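Local coordinates for nadph-flavin oxidoreductase (PDB 1BKJ) that catalyses the NADPH-dependent reduction of FMN to FMNH2 as a homodimer, supplying reduced flavin to luciferase for bioluminescence, at the interface of chains A and B. Residues are numbered along the deposited sequence; one frame, centred on the assembly and turned at random. Chains: chain A/B, Nadph-flavin oxidoreductase.

Contact 1: the interface of chains A and B. Residues chain A 31-32, 35; chain B 170, 172, 176.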
# COMPACT_ATOMS: atom_id res chain seq x y z
N ILE A 31 -5.51 -13.90 -6.81
CA ILE A 31 -6.52 -13.33 -5.91
C ILE A 31 -6.30 -13.89 -4.49
O ILE A 31 -6.33 -13.12 -3.54
CB ILE A 31 -7.99 -13.59 -6.44
CG1 ILE A 31 -8.25 -12.84 -7.77
CG2 ILE A 31 -9.06 -13.23 -5.38
CD1 ILE A 31 -8.06 -11.34 -7.73
N GLN A 32 -6.05 -15.20 -4.36
CA GLN A 32 -5.80 -15.80 -3.04
C GLN A 32 -4.55 -15.20 -2.38
O GLN A 32 -4.54 -14.97 -1.17
CB GLN A 32 -5.66 -17.33 -3.10
CG GLN A 32 -6.96 -18.12 -3.28
CD GLN A 32 -8.14 -17.68 -2.39
OE1 GLN A 32 -9.25 -17.46 -2.88
NE2 GLN A 32 -7.89 -17.56 -1.07
N LEU A 35 -5.57 -11.91 -1.07
CA LEU A 35 -6.39 -12.07 0.14
C LEU A 35 -5.58 -12.41 1.39
O LEU A 35 -5.95 -12.00 2.48
CB LEU A 35 -7.49 -13.11 -0.08
CG LEU A 35 -8.63 -12.73 -1.03
CD1 LEU A 35 -9.51 -13.94 -1.19
CD2 LEU A 35 -9.42 -11.56 -0.50
N LEU B 170 -12.41 -13.10 3.95
CA LEU B 170 -13.70 -13.17 3.26
C LEU B 170 -13.45 -13.92 1.95
O LEU B 170 -12.36 -13.82 1.40
CB LEU B 170 -14.18 -11.74 2.94
CG LEU B 170 -14.88 -10.99 4.06
CD1 LEU B 170 -14.98 -9.54 3.68
CD2 LEU B 170 -16.26 -11.59 4.29
N ALA B 172 -13.28 -15.10 -2.01
CA ALA B 172 -12.97 -14.39 -3.25
C ALA B 172 -14.20 -13.81 -3.96
O ALA B 172 -14.14 -12.68 -4.44
CB ALA B 172 -12.20 -15.30 -4.18
N VAL B 176 -14.09 -9.87 -4.88
CA VAL B 176 -13.95 -9.65 -6.33
C VAL B 176 -15.31 -9.55 -7.03
O VAL B 176 -16.17 -10.43 -6.89
CB VAL B 176 -13.08 -10.76 -7.01
CG1 VAL B 176 -12.79 -10.42 -8.50
CG2 VAL B 176 -11.78 -10.95 -6.26
O HOH W 1 -12.02 -17.89 -1.51
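The side-chain amide of A:Gln32 is the flat group of this patch, and it presents its oxygen end to B:Ala172. Above one face, offset toward the rim, lies a methyl of A:Leu35, whose CD1 is 3.9 Å from A:Gln32 OE1. Beyond the oxygen, the methyl CB of B:Ala172 stands off toward the same face, whereas water 1 lies toward the opposite one. This water bridges the subunits: it is 3.1 Å from A:Gln32 OE1 and takes the backbone N-H of B:Ala172 along an almost straight line (172° at H), with N at 3.1 Å. A glutamine suits the margin because its long chain, bent at chi2 (-46°), can carry a polar end past apolar neighbours to such a water. An alanine suits the opposite wall, since its small side chain probably allows the helix of the other subunit to come near.

Beside the amide the contact is aliphatic. A:Ile31 meets B:Val176 branch against branch, the two side chains crossing obliquely, with CG2 of the isoleucine 3.7 Å from CG2 of the valine. The same isoleucine methyl reaches B:Ala172 CB at 3.9 Å. With chi1 at -65°, CG2 of A:Ile31 lies anti to the backbone N and points at the partner, while CG1 carries CD1 to within looser touch of the same valine. A:Leu35 sends CD1 toward the backbone carbonyl of B:Leu170, 3.8 Å from its O.

In the fold, A:Ile31, A:Gln32 and A:Leu35 occupy one side of the last turns of helix 24-35. They pack on a connecting stretch of the other subunit: the loop at B:Leu170, the short helix 172-175 that B:Ala172 begins, and strand 176-178, which opens with B:Val176.

Contact 2: the interface of chains A and B. Residues chain A 42, 44; chain B 167-169, 192, 196, 212.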
# COMPACT_ATOMS: atom_id res chain seq x y z
N MET A 42 -8.31 -6.06 10.79
CA MET A 42 -9.04 -7.12 10.09
C MET A 42 -10.36 -6.57 9.48
O MET A 42 -11.34 -7.30 9.29
CB MET A 42 -9.28 -8.32 11.03
CG MET A 42 -9.58 -9.64 10.37
SD MET A 42 -8.49 -10.08 9.03
CE MET A 42 -8.96 -11.77 8.81
N GLN A 44 -10.87 -5.51 6.43
CA GLN A 44 -11.02 -5.99 5.04
C GLN A 44 -11.77 -4.96 4.18
O GLN A 44 -12.90 -5.16 3.76
CB GLN A 44 -11.66 -7.39 5.04
CG GLN A 44 -10.76 -8.41 5.72
CD GLN A 44 -11.35 -9.78 5.76
OE1 GLN A 44 -11.38 -10.48 4.75
NE2 GLN A 44 -11.87 -10.18 6.91
N LYS B 167 -5.15 -17.09 9.50
CA LYS B 167 -6.49 -16.51 9.66
C LYS B 167 -7.23 -16.43 8.34
O LYS B 167 -6.71 -15.85 7.37
CB LYS B 167 -6.36 -15.08 10.19
CG LYS B 167 -6.88 -14.84 11.59
CD LYS B 167 -7.21 -13.38 11.77
CE LYS B 167 -6.58 -12.76 13.00
NZ LYS B 167 -6.99 -11.32 13.08
N PRO B 168 -8.46 -16.99 8.26
CA PRO B 168 -9.23 -16.93 7.01
C PRO B 168 -9.77 -15.52 6.71
O PRO B 168 -9.98 -14.71 7.63
CB PRO B 168 -10.36 -17.95 7.23
CG PRO B 168 -10.57 -17.93 8.71
CD PRO B 168 -9.15 -17.87 9.24
N ARG B 169 -9.88 -15.21 5.43
CA ARG B 169 -10.41 -13.93 4.98
C ARG B 169 -11.74 -14.18 4.34
O ARG B 169 -12.18 -15.34 4.25
CB ARG B 169 -9.48 -13.29 3.95
CG ARG B 169 -8.45 -12.36 4.56
CD ARG B 169 -7.30 -13.13 5.14
NE ARG B 169 -6.16 -12.26 5.40
CZ ARG B 169 -5.35 -12.37 6.45
NH1 ARG B 169 -5.56 -13.30 7.37
NH2 ARG B 169 -4.30 -11.58 6.55
N TYR B 192 -19.11 -16.33 7.01
CA TYR B 192 -17.77 -15.92 7.38
C TYR B 192 -17.61 -15.76 8.90
O TYR B 192 -16.56 -16.12 9.44
CB TYR B 192 -17.35 -14.64 6.65
CG TYR B 192 -15.95 -14.21 6.98
CD1 TYR B 192 -14.84 -15.07 6.76
CD2 TYR B 192 -15.71 -12.96 7.58
CE1 TYR B 192 -13.55 -14.68 7.14
CE2 TYR B 192 -14.42 -12.56 7.94
CZ TYR B 192 -13.35 -13.41 7.73
OH TYR B 192 -12.10 -13.00 8.11
N MET B 196 -14.98 -17.68 11.42
CA MET B 196 -14.12 -16.95 12.37
C MET B 196 -14.38 -17.32 13.82
O MET B 196 -13.49 -17.19 14.65
CB MET B 196 -14.25 -15.44 12.20
CG MET B 196 -13.60 -14.90 10.97
SD MET B 196 -11.83 -15.21 10.87
CE MET B 196 -11.20 -13.80 11.78
N TRP B 212 -17.16 -11.39 14.10
CA TRP B 212 -16.27 -10.53 13.30
C TRP B 212 -17.03 -9.30 12.79
O TRP B 212 -16.55 -8.18 12.96
CB TRP B 212 -15.63 -11.29 12.10
CG TRP B 212 -14.90 -10.37 11.07
CD1 TRP B 212 -13.64 -9.85 11.19
CD2 TRP B 212 -15.45 -9.78 9.86
NE1 TRP B 212 -13.38 -8.96 10.16
CE2 TRP B 212 -14.47 -8.90 9.33
CE3 TRP B 212 -16.69 -9.92 9.18
CZ2 TRP B 212 -14.69 -8.14 8.15
CZ3 TRP B 212 -16.91 -9.16 8.00
CH2 TRP B 212 -15.90 -8.28 7.50
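The thioether methyl of A:Met42 packs among side chains of chain B, its CE lying 3.8 Å from CD of B:Lys167 and 4.2 Å from CE of B:Met196. This is a piece of the dimer interface of a nitroreductase-family flavoenzyme, at the edge of the FMN site: B:Lys167 to B:Arg169 bind the cofactor, and A:Met42 reaches the flavin pocket from the other subunit. Methionine fits because its flexible chain can thread among unlike neighbours. Bent at chi2 (48°), it runs past the lysine chain in the opposite direction, while CE lies near the carbonyl O of B:Pro168 and the phenol oxygen of B:Tyr192.

Aromatic groups form the next layer. B:Tyr192 turns its CE2 edge toward a face of the B:Trp212 indole, toward the rim of that ring, and B:Met196 CG lies over the rim of one face of the tyrosine ring, 3.6 Å above its plane. Helices 186-199 and 212-220 thus supply the aromatic wall against which A:Met42 and A:Gln44 rest.

Polar bonds follow outward. The indole N-H of B:Trp212, NE1, donates to the backbone O of A:Met42 over 2.8 Å; the oxygen lies in the ring plane, and the bond is tilted from the carbonyl plane. Tryptophan thus serves both as packing surface and as donor. B:Tyr192 OH is gripped twice, receiving NE2 of the A:Gln44 amide at 3.1 Å and donating to B:Pro168 O at 2.8 Å. The glutamine arrives extended beyond CG, its amide turned 75° from the phenol ring, and rests OE1 alongside CB and CG of B:Arg169, 3.5 Å from CB. Bent at chi2, B:Arg169 folds back to give NH1 to the carbonyl O of B:Lys167 at 2.8 Å, which probably helps to brace the cofactor-binding stretch.

The C-alpha centres of contact 1 and contact 2 lie about 11 Å apart, and one continuous stretch of chain B links them: the FMN-binding segment 167-169 in contact 2 runs straight on to residues 170, 172 and 176 in contact 1. On chain A, helix 24-35 leads to the region of 3-10 helix 40-42 and the loop beyond it. A mostly aliphatic packing surface thus adjoins a more polar one that borders the cofactor. Two-fold symmetry gives each contact a twin, so dimer formation probably helps to shape both flavin sites.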